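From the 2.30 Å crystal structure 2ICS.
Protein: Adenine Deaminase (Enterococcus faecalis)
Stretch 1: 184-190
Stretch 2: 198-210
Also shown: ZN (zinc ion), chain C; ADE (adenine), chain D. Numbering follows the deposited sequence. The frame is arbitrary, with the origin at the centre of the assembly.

Stretch 1 184-190: PLMVHIG
Stretch 2 (198-210) EILALMEKGDVLT

The two stretches pair as parallel neighbours in a β-sheet, M186 and V187 beside V208 and L209, with strand axes 4.7 Å apart at closest approach and N-to-C directions 30° apart. The helix that precedes the second strand packs over one face, and 582 Å² is buried in total, summed over both sides.

Stretch 2 opens in helical conformation (I199 phi/psi -72/-50, L200 -62/-32). E198 and A201 lie out of reach of the strand, whereas I199 points its CA-to-CB bond toward it. With chi1 m and chi2 t, I199 places CG2 3.9 Å from V187 CG1 and CD1 4.0 Å from I189 CG2, so one branched aliphatic chain touches two stretch 1 residues that are themselves branched. The backbone then leaves the helix: L202 N still bonds I199 O at 3.2 Å, but M203 has extended angles (-82/150). Selenomethionine M203, m, t, m, reaches back so that its SE lies 3.7 Å from V187 CB, a long apolar side chain filling the space beside V187 (chi1 t).

A type II turn from E204 to D207 reverses the chain, closed by D207 N to E204 O at 2.9 Å. K205 (-51/134) and G206 (101/-27) occupy its corners; at G206 a CB would jam against the carbonyl O of K205, which calls for glycine. D207 (chi1 m, chi2 -32°) braces the turn, its OD2 accepting from E204 N at 2.6 Å. A water links this corner to stretch 1, accepting from L185 N at 3.0 Å and donating to D207 OD1 at 3.3 Å.

From V208 the register is M186 opposite V208 and V187 opposite L209, with CA-CA separations of about 4.5 and 5.0 Å. Three backbone hydrogen bonds fix it: V208 N to L185 O (2.9 Å, 168°), V187 N to V208 O (2.6 Å, 172°) and T210 N to V187 O (2.9 Å, 155°). V208 (-97/121, chi1 t) shares a face with M186, whose t, t, m chain puts CE 4.0 Å from V208 CG1. L209 (-97/105, t, p) lies on the other face with V187, and its CD1 approaches I189 CG2 (I189 p, t) to 3.6 Å. V187, V208 and L209 are buried, where apolar side chains leave no polar group unsatisfied. T210 (-93/162, chi1 t) returns to the M186 face: its CB is 3.9 Å from M186 SE and its CG2 is 3.7 Å from H188 CA. It too is buried, its OG1 hydrogen-bonded elsewhere in the structure.

H188 also points to that face, with chi1 139° and chi2 138°. Its ND1 binds ZN at 2.1 Å, while adenine N6 coordinates the same metal at 2.4 Å.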

# COMPACT_ATOMS: atom_id res chain seq x y z
N PRO A 184 12.96 -6.04 -1.22
CA PRO A 184 11.57 -6.48 -1.34
C PRO A 184 11.05 -6.57 -2.77
O PRO A 184 11.36 -5.73 -3.61
CB PRO A 184 10.81 -5.45 -0.51
CG PRO A 184 11.80 -5.12 0.58
CD PRO A 184 13.09 -4.97 -0.22
N LEU A 185 10.26 -7.60 -3.02
CA LEU A 185 9.67 -7.83 -4.33
C LEU A 185 8.15 -7.85 -4.24
O LEU A 185 7.60 -8.56 -3.40
CB LEU A 185 10.15 -9.17 -4.89
CG LEU A 185 9.32 -9.77 -6.03
CD1 LEU A 185 9.50 -8.95 -7.29
CD2 LEU A 185 9.75 -11.21 -6.29
N MSE A 186 7.47 -7.08 -5.09
CA MSE A 186 6.01 -7.09 -5.11
C MSE A 186 5.57 -7.81 -6.39
O MSE A 186 6.05 -7.50 -7.48
CB MSE A 186 5.42 -5.68 -5.12
CG MSE A 186 3.89 -5.70 -5.21
SE MSE A 186 2.99 -3.99 -5.11
CE MSE A 186 2.93 -3.79 -3.19
N VAL A 187 4.67 -8.78 -6.25
CA VAL A 187 4.20 -9.54 -7.41
C VAL A 187 2.72 -9.31 -7.67
O VAL A 187 1.87 -9.52 -6.82
CB VAL A 187 4.44 -11.06 -7.23
CG1 VAL A 187 3.92 -11.83 -8.44
CG2 VAL A 187 5.92 -11.33 -7.04
N HIS A 188 2.43 -8.86 -8.88
CA HIS A 188 1.07 -8.62 -9.31
C HIS A 188 0.58 -9.89 -10.00
O HIS A 188 1.33 -10.53 -10.75
CB HIS A 188 1.05 -7.39 -10.24
CG HIS A 188 0.16 -7.49 -11.45
ND1 HIS A 188 -0.61 -6.42 -11.85
CD2 HIS A 188 0.03 -8.50 -12.35
CE1 HIS A 188 -1.19 -6.81 -12.98
NE2 HIS A 188 -0.83 -8.06 -13.32
N ILE A 189 -0.65 -10.28 -9.71
CA ILE A 189 -1.25 -11.46 -10.33
C ILE A 189 -2.56 -11.05 -10.97
O ILE A 189 -3.19 -10.07 -10.56
CB ILE A 189 -1.54 -12.59 -9.30
CG1 ILE A 189 -2.47 -12.08 -8.20
CG2 ILE A 189 -0.23 -13.12 -8.71
CD1 ILE A 189 -2.91 -13.17 -7.20
N GLY A 190 -2.95 -11.78 -12.00
CA GLY A 190 -4.19 -11.49 -12.69
C GLY A 190 -4.60 -12.76 -13.41
O GLY A 190 -4.57 -13.85 -12.83
N GLU A 198 2.06 -21.74 -10.06
CA GLU A 198 3.42 -21.63 -10.57
C GLU A 198 4.06 -20.37 -10.01
O GLU A 198 5.25 -20.34 -9.73
CB GLU A 198 3.38 -21.59 -12.10
CG GLU A 198 4.72 -21.82 -12.79
CD GLU A 198 4.60 -21.87 -14.31
OE1 GLU A 198 5.63 -22.12 -14.97
OE2 GLU A 198 3.48 -21.65 -14.83
N ILE A 199 3.26 -19.32 -9.86
CA ILE A 199 3.73 -18.05 -9.32
C ILE A 199 4.02 -18.15 -7.83
O ILE A 199 5.08 -17.75 -7.35
CB ILE A 199 2.68 -16.94 -9.53
CG1 ILE A 199 2.51 -16.67 -11.03
CG2 ILE A 199 3.09 -15.67 -8.81
CD1 ILE A 199 1.43 -15.66 -11.35
N LEU A 200 3.05 -18.69 -7.09
CA LEU A 200 3.17 -18.84 -5.65
C LEU A 200 4.32 -19.76 -5.27
O LEU A 200 4.96 -19.57 -4.24
CB LEU A 200 1.86 -19.37 -5.06
CG LEU A 200 0.65 -18.42 -5.10
CD1 LEU A 200 -0.59 -19.14 -4.62
CD2 LEU A 200 0.91 -17.21 -4.22
N ALA A 201 4.58 -20.74 -6.12
CA ALA A 201 5.65 -21.70 -5.88
C ALA A 201 7.03 -21.05 -5.85
O ALA A 201 7.92 -21.48 -5.12
CB ALA A 201 5.62 -22.79 -6.94
N LEU A 202 7.21 -20.00 -6.65
CA LEU A 202 8.50 -19.32 -6.70
C LEU A 202 8.68 -18.21 -5.66
O LEU A 202 9.80 -17.78 -5.38
CB LEU A 202 8.74 -18.75 -8.10
CG LEU A 202 9.20 -19.73 -9.18
CD1 LEU A 202 8.13 -20.79 -9.43
CD2 LEU A 202 9.50 -18.96 -10.46
N MSE A 203 7.58 -17.76 -5.07
CA MSE A 203 7.65 -16.70 -4.07
C MSE A 203 8.00 -17.25 -2.69
O MSE A 203 7.67 -18.38 -2.34
CB MSE A 203 6.33 -15.93 -4.01
CG MSE A 203 6.00 -15.23 -5.32
SE MSE A 203 4.35 -14.22 -5.27
CE MSE A 203 3.13 -15.64 -5.64
N GLU A 204 8.68 -16.42 -1.89
CA GLU A 204 9.10 -16.82 -0.56
C GLU A 204 8.58 -15.85 0.49
O GLU A 204 8.05 -14.78 0.16
CB GLU A 204 10.63 -16.86 -0.48
CG GLU A 204 11.29 -17.75 -1.53
CD GLU A 204 12.80 -17.62 -1.54
OE1 GLU A 204 13.30 -16.51 -1.81
OE2 GLU A 204 13.49 -18.62 -1.27
N LYS A 205 8.72 -16.22 1.76
CA LYS A 205 8.30 -15.37 2.86
C LYS A 205 8.91 -14.00 2.62
O LYS A 205 10.10 -13.89 2.30
CB LYS A 205 8.79 -15.92 4.19
CG LYS A 205 8.45 -15.04 5.38
CD LYS A 205 9.08 -15.56 6.67
CE LYS A 205 8.77 -14.64 7.84
NZ LYS A 205 9.40 -15.10 9.11
N GLY A 206 8.11 -12.94 2.77
CA GLY A 206 8.63 -11.60 2.57
C GLY A 206 8.24 -11.03 1.22
O GLY A 206 8.17 -9.81 1.06
N ASP A 207 8.02 -11.90 0.24
CA ASP A 207 7.61 -11.45 -1.09
C ASP A 207 6.17 -11.00 -0.94
O ASP A 207 5.37 -11.68 -0.29
CB ASP A 207 7.72 -12.58 -2.12
CG ASP A 207 9.17 -12.95 -2.44
OD1 ASP A 207 10.05 -12.05 -2.39
OD2 ASP A 207 9.43 -14.13 -2.77
N VAL A 208 5.83 -9.87 -1.55
CA VAL A 208 4.49 -9.33 -1.45
C VAL A 208 3.62 -9.70 -2.64
O VAL A 208 3.94 -9.37 -3.79
CB VAL A 208 4.54 -7.79 -1.30
CG1 VAL A 208 3.13 -7.24 -1.09
CG2 VAL A 208 5.45 -7.40 -0.13
N LEU A 209 2.51 -10.37 -2.36
CA LEU A 209 1.55 -10.77 -3.39
C LEU A 209 0.44 -9.73 -3.40
O LEU A 209 -0.39 -9.71 -2.49
CB LEU A 209 0.96 -12.14 -3.03
CG LEU A 209 -0.11 -12.69 -3.98
CD1 LEU A 209 0.58 -13.19 -5.23
CD2 LEU A 209 -0.90 -13.81 -3.31
N THR A 210 0.42 -8.86 -4.40
CA THR A 210 -0.63 -7.84 -4.45
C THR A 210 -1.81 -8.34 -5.29
O THR A 210 -1.68 -9.30 -6.05
CB THR A 210 -0.05 -6.48 -4.95
OG1 THR A 210 -0.96 -5.41 -4.63
CG2 THR A 210 0.21 -6.51 -6.44
ZN ZN C . -1.27 -4.64 -10.92
N9 ADE D . -4.51 -5.47 -16.74
C8 ADE D . -4.37 -6.48 -15.83
N7 ADE D . -3.88 -6.02 -14.71
C5 ADE D . -3.66 -4.69 -14.83
C6 ADE D . -3.16 -3.66 -13.98
N6 ADE D . -2.74 -3.96 -12.70
N1 ADE D . -3.09 -2.40 -14.46
C2 ADE D . -3.48 -2.09 -15.71
N3 ADE D . -3.96 -3.02 -16.54
C4 ADE D . -4.07 -4.31 -16.15
O HOH W 1 10.58 -9.35 -0.59
O HOH W 2 -2.15 -2.70 -10.24